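Local structure of probable 2-dehydro-3-deoxygalactonokinase DgoK1 (Sinorhizobium meliloti, 3T69) at residues Ala82-Thr87 and Val124-Glu129; Ala32-Ala37 and Ala57-Pro62; Asp192-Gly197 and Gly271-Thr276; Thr182-Ala187 and Phe220-Gly225. The protein probably phosphorylates 2-dehydro-3-deoxy-D-galactonate with ATP, the second of three steps that break down D-galactonate to pyruvate and D-glyceraldehyde 3-phosphate. All blocks are in the same frame, centred on the assembly; numbering follows the deposited sequence.

Along the chain the four contacts run from contact 2 through contact 1 to contacts 4 and 3, which interleave because their segments alternate. Contacts 1 and 2 both reach the mixed sheet built on strands 9-14, 67-71 and 108-116, and their centres are about 26 Å apart. Contacts 3 and 4 belong to the helical part, with centres about 20 Å apart, and both border helix 233-252. No two contacts touch. Contact 3 lies across the chain's centre from contact 1. Contacts 1 and 4 also meet the second subunit, so the dimer covers parts of both regions. The layout is consistent with a two-part kinase of the ASKHA type.

Contact 1 of 4, residues Ala82-Thr87 and Val124-Glu129; sequences AGYIET and VMRGEE
Tyr84 lays one ring face against the guanidinium of Arg126, a cation-pi contact between strand 84-86 and the loop that follows strand 123-125 in this ASKHA-type kinase. Both strands pair with strand 108-116 of the mixed sheet. Arg126 CZ lies over the ring face, 4.0 Å from the centroid of the Tyr84 ring. The two planes are 32° apart, so the groups are inclined to each other. NH2 of Arg126 stands over the ring, displaced toward its rim near CZ. The arginine chain bends at chi3 (-101°), which turns the guanidinium toward the tyrosine. Arg126 NH1 then donates to Gly83 O at 3.0 Å, with the carbonyl oxygen tilted from the guanidinium plane. The N-H...O angle of 139° shows a bent bond. Val124 CG2 packs obliquely on the ring, 3.4 Å from Tyr84 CZ. Met125 O lies at the ring edge, in its plane. Leu227 of the second subunit packs on Tyr84 and Val124, so the contact also borders the dimer interface. A water bridges the tyrosine hydroxyl and the guanidinium. A leucine in place of Tyr84 would probably leave the Arg126 guanidinium without its aromatic cover and this water without its phenol partner. The water bonds to Tyr84 OH at 2.9 Å and accepts a hydrogen bond from Arg126 NH2 at 3.0 Å.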
# COMPACT_ATOMS: atom_id res chain seq x y z
N ALA B 82 -22.89 -2.02 -16.90
CA ALA B 82 -24.12 -2.51 -16.26
C ALA B 82 -24.38 -1.48 -15.17
O ALA B 82 -23.58 -0.61 -14.94
CB ALA B 82 -23.88 -3.89 -15.68
N GLY B 83 -25.48 -1.48 -14.47
CA GLY B 83 -25.54 -0.35 -13.54
C GLY B 83 -25.03 -0.68 -12.16
O GLY B 83 -24.13 -1.51 -12.00
N TYR B 84 -25.64 -0.04 -11.17
CA TYR B 84 -25.43 -0.41 -9.79
C TYR B 84 -26.79 -0.22 -9.19
O TYR B 84 -27.52 0.70 -9.58
CB TYR B 84 -24.53 0.59 -9.08
CG TYR B 84 -23.05 0.55 -9.34
CD1 TYR B 84 -22.39 1.69 -9.84
CD2 TYR B 84 -22.29 -0.58 -9.03
CE1 TYR B 84 -20.99 1.68 -10.07
CE2 TYR B 84 -20.91 -0.61 -9.25
CZ TYR B 84 -20.26 0.53 -9.76
OH TYR B 84 -18.89 0.49 -9.94
N ILE B 85 -27.14 -1.06 -8.24
CA ILE B 85 -28.35 -0.83 -7.51
C ILE B 85 -27.82 -0.32 -6.20
O ILE B 85 -26.82 -0.85 -5.63
CB ILE B 85 -29.20 -2.14 -7.30
CG1 ILE B 85 -29.70 -2.71 -8.62
CG2 ILE B 85 -30.37 -1.89 -6.33
CD1 ILE B 85 -30.13 -4.23 -8.52
N GLU B 86 -28.49 0.68 -5.69
CA GLU B 86 -27.99 1.31 -4.52
C GLU B 86 -28.51 0.61 -3.24
O GLU B 86 -29.56 -0.06 -3.26
CB GLU B 86 -28.20 2.81 -4.64
CG GLU B 86 -29.47 3.40 -4.15
CD GLU B 86 -29.26 4.94 -3.96
OE1 GLU B 86 -28.54 5.30 -2.96
OE2 GLU B 86 -29.74 5.75 -4.83
N THR B 87 -27.72 0.68 -2.18
CA THR B 87 -27.98 -0.03 -0.97
C THR B 87 -28.71 0.92 -0.04
O THR B 87 -28.51 2.09 -0.09
CB THR B 87 -26.67 -0.43 -0.26
OG1 THR B 87 -25.89 0.76 0.02
CG2 THR B 87 -25.88 -1.39 -1.09
N VAL B 124 -18.44 0.36 -3.56
CA VAL B 124 -18.81 -0.20 -4.84
C VAL B 124 -18.51 -1.68 -4.93
O VAL B 124 -17.56 -2.17 -4.31
CB VAL B 124 -18.13 0.66 -5.92
CG1 VAL B 124 -17.07 -0.13 -6.75
CG2 VAL B 124 -19.17 1.42 -6.68
N MET B 125 -19.35 -2.43 -5.61
CA MET B 125 -19.15 -3.89 -5.69
C MET B 125 -19.74 -4.34 -6.98
O MET B 125 -20.84 -3.94 -7.32
CB MET B 125 -19.69 -4.65 -4.46
CG MET B 125 -21.05 -5.38 -4.57
SD MET B 125 -21.56 -6.52 -3.21
CE MET B 125 -21.22 -5.51 -1.81
N ARG B 126 -18.96 -5.07 -7.75
CA ARG B 126 -19.41 -5.61 -9.00
C ARG B 126 -19.07 -7.14 -9.06
O ARG B 126 -17.95 -7.53 -9.42
CB ARG B 126 -18.74 -4.78 -10.11
CG ARG B 126 -19.58 -4.52 -11.30
CD ARG B 126 -18.91 -3.70 -12.39
NE ARG B 126 -19.32 -2.29 -12.37
CZ ARG B 126 -20.56 -1.83 -12.61
NH1 ARG B 126 -21.56 -2.65 -12.91
NH2 ARG B 126 -20.79 -0.51 -12.57
N GLY B 127 -20.01 -8.01 -8.64
CA GLY B 127 -19.81 -9.49 -8.71
C GLY B 127 -20.09 -10.29 -7.43
O GLY B 127 -20.62 -11.43 -7.45
N GLU B 128 -19.69 -9.71 -6.31
CA GLU B 128 -19.96 -10.22 -4.98
C GLU B 128 -21.44 -10.11 -4.68
O GLU B 128 -21.94 -10.75 -3.74
CB GLU B 128 -19.15 -9.40 -3.94
CG GLU B 128 -17.59 -9.54 -3.97
CD GLU B 128 -16.89 -8.63 -4.95
OE1 GLU B 128 -17.56 -7.75 -5.53
OE2 GLU B 128 -15.66 -8.78 -5.16
N GLU B 129 -22.16 -9.27 -5.42
CA GLU B 129 -23.61 -9.22 -5.15
C GLU B 129 -24.24 -10.51 -5.69
O GLU B 129 -25.24 -10.93 -5.18
CB GLU B 129 -24.33 -7.97 -5.71
CG GLU B 129 -24.62 -8.01 -7.19
CD GLU B 129 -23.33 -8.04 -7.95
OE1 GLU B 129 -22.42 -7.30 -7.51
OE2 GLU B 129 -23.20 -8.79 -8.94
O HOH W 1 -18.21 0.99 -12.68

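Contact 2 of 4, residues Ala32-Ala37 and Ala57-Pro62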
# COMPACT_ATOMS: atom_id res chain seq x y z
N ALA B 32 -20.99 -28.66 -18.35
CA ALA B 32 -19.57 -28.41 -18.68
C ALA B 32 -18.97 -27.24 -17.85
O ALA B 32 -19.65 -26.68 -16.97
CB ALA B 32 -19.40 -28.21 -20.16
N GLU B 33 -17.70 -26.89 -18.11
CA GLU B 33 -16.93 -25.86 -17.33
C GLU B 33 -15.67 -25.37 -18.08
O GLU B 33 -15.02 -26.12 -18.79
CB GLU B 33 -16.51 -26.38 -15.93
CG GLU B 33 -15.75 -25.35 -15.03
CD GLU B 33 -14.44 -25.88 -14.39
OE1 GLU B 33 -14.42 -27.04 -13.89
OE2 GLU B 33 -13.42 -25.14 -14.38
N ARG B 34 -15.35 -24.09 -17.91
CA ARG B 34 -14.10 -23.51 -18.43
C ARG B 34 -13.52 -22.49 -17.44
O ARG B 34 -14.27 -21.73 -16.81
CB ARG B 34 -14.30 -22.86 -19.81
CG ARG B 34 -14.69 -23.82 -20.92
CD ARG B 34 -13.48 -24.45 -21.55
NE ARG B 34 -12.91 -23.57 -22.57
CZ ARG B 34 -11.85 -23.87 -23.32
NH1 ARG B 34 -11.25 -25.03 -23.20
NH2 ARG B 34 -11.41 -23.00 -24.22
N ARG B 35 -12.20 -22.53 -17.30
CA ARG B 35 -11.46 -21.60 -16.49
C ARG B 35 -10.30 -21.02 -17.30
O ARG B 35 -9.75 -21.67 -18.19
CB ARG B 35 -10.92 -22.28 -15.23
CG ARG B 35 -11.92 -22.40 -14.10
CD ARG B 35 -11.31 -22.87 -12.77
NE ARG B 35 -12.34 -23.29 -11.81
CZ ARG B 35 -13.38 -22.55 -11.41
NH1 ARG B 35 -13.59 -21.33 -11.91
NH2 ARG B 35 -14.25 -23.03 -10.53
N SER B 36 -9.93 -19.79 -17.00
CA SER B 36 -8.72 -19.21 -17.53
C SER B 36 -8.44 -17.92 -16.77
O SER B 36 -9.14 -17.60 -15.80
CB SER B 36 -8.87 -18.96 -19.03
OG SER B 36 -10.00 -18.14 -19.26
N ALA B 37 -7.41 -17.20 -17.21
CA ALA B 37 -6.99 -15.98 -16.54
C ALA B 37 -7.25 -14.74 -17.41
O ALA B 37 -6.71 -13.68 -17.16
CB ALA B 37 -5.52 -16.07 -16.16
N ALA B 57 -17.55 -22.29 -28.19
CA ALA B 57 -17.21 -23.28 -29.21
C ALA B 57 -16.59 -24.51 -28.52
O ALA B 57 -17.06 -25.66 -28.68
CB ALA B 57 -16.24 -22.68 -30.23
N ALA B 58 -15.57 -24.25 -27.70
CA ALA B 58 -14.89 -25.29 -26.98
C ALA B 58 -15.89 -26.31 -26.43
O ALA B 58 -15.83 -27.48 -26.83
CB ALA B 58 -14.04 -24.70 -25.87
N VAL B 59 -16.82 -25.86 -25.60
CA VAL B 59 -17.74 -26.78 -24.91
C VAL B 59 -18.94 -27.35 -25.71
O VAL B 59 -19.84 -27.99 -25.12
CB VAL B 59 -18.24 -26.21 -23.50
CG1 VAL B 59 -17.08 -25.94 -22.57
CG2 VAL B 59 -19.09 -24.96 -23.64
N SER B 60 -18.98 -27.12 -27.03
CA SER B 60 -20.13 -27.56 -27.84
C SER B 60 -21.51 -27.00 -27.29
O SER B 60 -22.50 -27.74 -27.05
CB SER B 60 -20.13 -29.10 -28.05
N ALA B 61 -21.56 -25.69 -27.09
CA ALA B 61 -22.77 -24.99 -26.66
C ALA B 61 -23.73 -24.81 -27.82
O ALA B 61 -23.31 -24.48 -28.93
CB ALA B 61 -22.42 -23.63 -26.06
N PRO B 62 -25.03 -24.99 -27.54
CA PRO B 62 -26.06 -24.63 -28.51
C PRO B 62 -25.85 -23.17 -28.91
O PRO B 62 -25.55 -22.33 -28.03
CB PRO B 62 -27.37 -24.77 -27.72
CG PRO B 62 -27.04 -25.75 -26.61
CD PRO B 62 -25.60 -25.45 -26.26
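Bends at chi2 (-86°) and chi3 (-83°) kink the Arg34 chain and set its guanidinium flat against Ala58. The methyl CB of Ala58 sits over the centre of one guanidinium face, 3.5 Å from Arg34 CZ. Nearer the backbone, the aliphatic part of the arginine meets Val59. Arg34 CG lies 3.6 Å from Val59 CG1, and the two side chains run alongside each other with opposite headings. With its CG1 anti to the carbonyl carbon (chi1 -59°), Val59 makes its nearest contacts through this branch. The same methyl, Val59 CG1, reaches Ala32 CB at 4.0 Å, so it touches both Ala32 and Arg34. No hydrogen bond joins the two segments. The polar end of Arg34 is held from the helix instead, by a hydrogen bond from NE to His55 ND1. A serine in place of Arg34 would probably uncover the Ala58 methyl and leave His55 ND1 without this donor. Ser60, with positive phi, is the C-prime residue of a Schellman motif: Ser60 N donates to Ala57 O at 2.9 Å, Ala61 N pairs with Leu56 O, and the chain turns away just after Val59. The contact therefore joins the C-terminal end of helix 50-58 to strand 30-36 at the protein surface. Strand 19-24 runs antiparallel beside that strand, and its Ile23 touches both Ala32 and Val59.

Contact 3 of 4, residues Asp192-Gly197 and Gly271-Thr276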
# COMPACT_ATOMS: atom_id res chain seq x y z
N ASP B 192 7.29 -17.98 -3.23
CA ASP B 192 5.99 -17.88 -3.93
C ASP B 192 4.82 -18.12 -2.97
O ASP B 192 3.68 -17.75 -3.25
CB ASP B 192 5.90 -18.87 -5.11
CG ASP B 192 6.66 -18.38 -6.38
OD1 ASP B 192 7.20 -17.25 -6.38
OD2 ASP B 192 6.71 -19.14 -7.40
N THR B 193 5.11 -18.75 -1.85
CA THR B 193 4.06 -19.25 -0.95
C THR B 193 4.51 -19.17 0.50
O THR B 193 5.68 -18.88 0.78
CB THR B 193 3.73 -20.76 -1.21
OG1 THR B 193 4.64 -21.28 -2.19
CG2 THR B 193 2.27 -20.97 -1.66
N PHE B 194 3.57 -19.46 1.40
CA PHE B 194 3.89 -19.61 2.79
C PHE B 194 2.76 -20.36 3.44
O PHE B 194 1.62 -20.26 3.01
CB PHE B 194 4.11 -18.23 3.46
CG PHE B 194 2.87 -17.36 3.56
CD1 PHE B 194 2.07 -17.40 4.70
CD2 PHE B 194 2.52 -16.48 2.53
CE1 PHE B 194 0.96 -16.61 4.80
CE2 PHE B 194 1.40 -15.70 2.62
CZ PHE B 194 0.62 -15.75 3.76
N ALA B 195 3.09 -21.11 4.49
CA ALA B 195 2.11 -21.95 5.18
C ALA B 195 1.25 -21.12 6.14
O ALA B 195 1.74 -20.59 7.13
CB ALA B 195 2.80 -23.11 5.93
N ALA B 196 -0.03 -21.02 5.81
CA ALA B 196 -1.04 -20.35 6.64
C ALA B 196 -0.87 -20.50 8.16
O ALA B 196 -1.21 -19.58 8.96
CB ALA B 196 -2.44 -20.83 6.22
N GLY B 197 -0.37 -21.66 8.57
CA GLY B 197 -0.27 -21.99 10.00
C GLY B 197 0.91 -21.32 10.66
O GLY B 197 0.87 -21.07 11.87
N GLY B 271 -9.16 -18.56 1.11
CA GLY B 271 -10.22 -18.94 2.04
C GLY B 271 -9.63 -19.45 3.34
O GLY B 271 -10.02 -19.00 4.43
N THR B 272 -8.68 -20.39 3.22
CA THR B 272 -7.98 -20.98 4.37
C THR B 272 -7.32 -19.83 5.16
O THR B 272 -7.73 -19.53 6.32
CB THR B 272 -6.95 -22.09 3.94
OG1 THR B 272 -7.65 -23.23 3.41
CG2 THR B 272 -6.10 -22.56 5.11
N LEU B 273 -6.38 -19.16 4.50
CA LEU B 273 -5.74 -17.94 5.03
C LEU B 273 -6.65 -17.01 5.85
O LEU B 273 -6.29 -16.61 6.96
CB LEU B 273 -5.12 -17.18 3.88
CG LEU B 273 -3.84 -16.39 4.17
CD1 LEU B 273 -2.77 -17.26 4.84
CD2 LEU B 273 -3.29 -15.81 2.85
N TYR B 274 -7.84 -16.69 5.36
CA TYR B 274 -8.75 -15.85 6.13
C TYR B 274 -9.41 -16.49 7.35
O TYR B 274 -9.69 -15.79 8.35
CB TYR B 274 -9.81 -15.19 5.25
CG TYR B 274 -9.37 -13.88 4.60
CD1 TYR B 274 -9.87 -12.66 5.06
CD2 TYR B 274 -8.48 -13.86 3.55
CE1 TYR B 274 -9.48 -11.43 4.46
CE2 TYR B 274 -8.10 -12.65 2.95
CZ TYR B 274 -8.59 -11.45 3.42
OH TYR B 274 -8.22 -10.28 2.81
N ARG B 275 -9.70 -17.80 7.29
CA ARG B 275 -10.40 -18.45 8.42
C ARG B 275 -9.37 -18.50 9.50
O ARG B 275 -9.65 -18.24 10.69
CB ARG B 275 -10.88 -19.90 8.05
N THR B 276 -8.15 -18.82 9.06
CA THR B 276 -7.00 -18.89 9.93
C THR B 276 -6.83 -17.54 10.62
O THR B 276 -6.76 -17.43 11.87
CB THR B 276 -5.77 -19.23 9.10
OG1 THR B 276 -6.00 -20.47 8.44
CG2 THR B 276 -4.53 -19.32 9.93
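Leu273 and Ala196 form the close-packed part of this contact between the loop before helix 199-210 and helix 268-280. Their methyls meet at 3.8 Å, from Ala196 CB to Leu273 CD1. Phe194 joins from the same loop, and its side chain lies roughly perpendicular to that of Leu273. CE1 of Phe194 is 3.8 Å from Leu273 CD1, which approaches the ring obliquely. Phe194 CZ lies 4.0 Å from Leu273 CD2, so both leucine branches take part. Ser241 of helix 233-252 touches both Phe194 and Leu273 and bounds this apolar cluster.

The looser, solvent side belongs to Thr272. This exposed residue reaches Ala196 CB with its CG2 at 4.2 Å. Thr276 makes a separate close approach. With chi1 at -59°, its OG1 sits beside the backbone nitrogen and CG2 lies anti to it, and Thr276 CG2 comes within 3.5 Å of Ala196 O. The hydroxyl is used within the helix: Thr276 OG1 donates to Thr272 O at 2.9 Å, from above the carbonyl plane. That oxygen also accepts from Thr276 N. Both threonines therefore meet the loop mainly through methyls. With no hydrogen bond between the segments, their direct contact rests on van der Waals packing, largely of apolar groups.

Contact 4 of 4, residues Thr182-Ala187 and Phe220-Gly225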
# COMPACT_ATOMS: atom_id res chain seq x y z
N THR B 182 7.50 -2.28 -4.44
CA THR B 182 8.21 -1.53 -3.43
C THR B 182 9.48 -2.25 -3.02
O THR B 182 9.73 -3.42 -3.40
CB THR B 182 7.35 -1.31 -2.17
OG1 THR B 182 7.27 -2.50 -1.38
CG2 THR B 182 5.96 -0.83 -2.51
N ILE B 183 10.27 -1.59 -2.18
CA ILE B 183 11.49 -2.21 -1.68
C ILE B 183 11.25 -3.61 -1.10
O ILE B 183 12.15 -4.44 -1.11
CB ILE B 183 12.21 -1.31 -0.65
CG1 ILE B 183 13.65 -1.71 -0.53
CG2 ILE B 183 11.54 -1.32 0.73
CD1 ILE B 183 14.44 -1.41 -1.78
N LEU B 184 10.07 -3.89 -0.58
CA LEU B 184 9.83 -5.18 0.04
C LEU B 184 9.92 -6.37 -0.92
O LEU B 184 9.94 -7.53 -0.49
CB LEU B 184 8.47 -5.18 0.74
CG LEU B 184 8.38 -4.78 2.22
CD1 LEU B 184 8.86 -3.39 2.55
CD2 LEU B 184 6.94 -4.90 2.65
N SER B 185 9.93 -6.11 -2.23
CA SER B 185 10.11 -7.19 -3.18
C SER B 185 11.42 -7.92 -2.90
O SER B 185 11.57 -9.11 -3.21
CB SER B 185 10.12 -6.67 -4.60
OG SER B 185 11.25 -5.87 -4.79
N HIS B 186 12.36 -7.20 -2.27
CA HIS B 186 13.66 -7.75 -1.93
C HIS B 186 13.57 -8.70 -0.78
O HIS B 186 14.38 -9.59 -0.67
CB HIS B 186 14.65 -6.62 -1.65
CG HIS B 186 15.08 -5.88 -2.89
ND1 HIS B 186 16.38 -5.47 -3.10
CD2 HIS B 186 14.38 -5.54 -4.00
CE1 HIS B 186 16.46 -4.88 -4.29
NE2 HIS B 186 15.26 -4.92 -4.85
N ALA B 187 12.57 -8.52 0.06
CA ALA B 187 12.35 -9.33 1.24
C ALA B 187 11.55 -10.60 0.96
O ALA B 187 11.78 -11.63 1.60
CB ALA B 187 11.63 -8.52 2.26
N PHE B 220 7.35 -1.51 6.93
CA PHE B 220 8.73 -1.27 6.68
C PHE B 220 9.61 -2.29 7.39
O PHE B 220 10.61 -2.73 6.84
CB PHE B 220 9.16 0.16 7.01
CG PHE B 220 10.60 0.42 6.68
CD1 PHE B 220 11.00 0.48 5.36
CD2 PHE B 220 11.56 0.51 7.68
CE1 PHE B 220 12.35 0.68 5.01
CE2 PHE B 220 12.89 0.73 7.36
CZ PHE B 220 13.29 0.81 6.00
N SER B 221 9.16 -2.73 8.54
CA SER B 221 9.87 -3.68 9.34
C SER B 221 10.09 -5.00 8.65
O SER B 221 11.03 -5.67 8.94
CB SER B 221 9.19 -3.85 10.67
OG SER B 221 9.59 -2.81 11.53
N VAL B 222 9.24 -5.42 7.75
CA VAL B 222 9.57 -6.64 7.11
C VAL B 222 10.88 -6.47 6.34
O VAL B 222 11.67 -7.35 6.34
CB VAL B 222 8.43 -7.27 6.27
CG1 VAL B 222 7.10 -6.73 6.63
CG2 VAL B 222 8.70 -7.21 4.85
N ARG B 223 11.09 -5.36 5.67
CA ARG B 223 12.39 -5.11 5.05
C ARG B 223 13.53 -4.81 6.00
O ARG B 223 14.62 -5.17 5.74
CB ARG B 223 12.34 -4.11 3.91
CG ARG B 223 13.53 -3.19 3.90
CD ARG B 223 14.24 -3.13 2.59
NE ARG B 223 14.96 -4.34 2.32
CZ ARG B 223 16.00 -4.43 1.53
NH1 ARG B 223 16.46 -3.37 0.91
NH2 ARG B 223 16.57 -5.59 1.35
N ALA B 224 13.29 -4.09 7.07
CA ALA B 224 14.38 -3.82 8.02
C ALA B 224 14.74 -5.08 8.80
O ALA B 224 15.92 -5.27 9.17
CB ALA B 224 14.05 -2.70 8.96
N GLY B 225 13.72 -5.92 9.07
CA GLY B 225 13.89 -7.26 9.62
C GLY B 225 14.79 -8.09 8.73
O GLY B 225 15.71 -8.77 9.19
O HOH W 2 18.84 -6.54 -0.94
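Leu184, Ala187 and Val222 form the apolar group of this contact between the turn entering helix 185-188 and helix 215-228. Val222 CG2 fits against the branched end of Leu184, 3.6 Å from Leu184 CG, and the two side chains meet almost squarely. Ala187 CB touches the same valine methyl, Val222 CG2, at 4.1 Å. On its other branch, Leu184 places CD1 3.8 Å from Arg223 CB. Ile183 lies across the arginine chain: its CG1 is 3.5 Å from Arg223 CD, and its CG2 also reaches that carbon. Leu240 of helix 233-252 packs on Leu184.

The charged end of Arg223 forms a second group. Bends at chi2 (128°) and chi3 (-72°) carry the guanidinium past Ile183 to His186. There His186 CB covers one face, offset toward the rim, 3.7 Å from Arg223 NH2. A water in the guanidinium plane bridges Arg223 NH2 and His186 ND1 through weak bonds. The stronger polar partner of NH2 is Gln226. A sulfate ion, probably from the crystallisation liquor, lies about 5 Å from the arginine side chain.

Hydrogen bonds within 182-187 shape a type I turn, Thr182 to Ser185. Leu184 N donates to Thr182 OG1 at 3.2 Å, a capping bond. Thr182 O accepts from both Ser185 N and Ser185 OG. Glu173 of the second subunit accepts from Ile183 N, and His152 of that subunit meets the Phe220 ring, so the contact lies at the dimer interface.

No direct hydrogen bond joins the two segments. The methylenes of Arg223 pack on Ile183 and Leu184, while NH2 bonds to Gln226 and weakly to water.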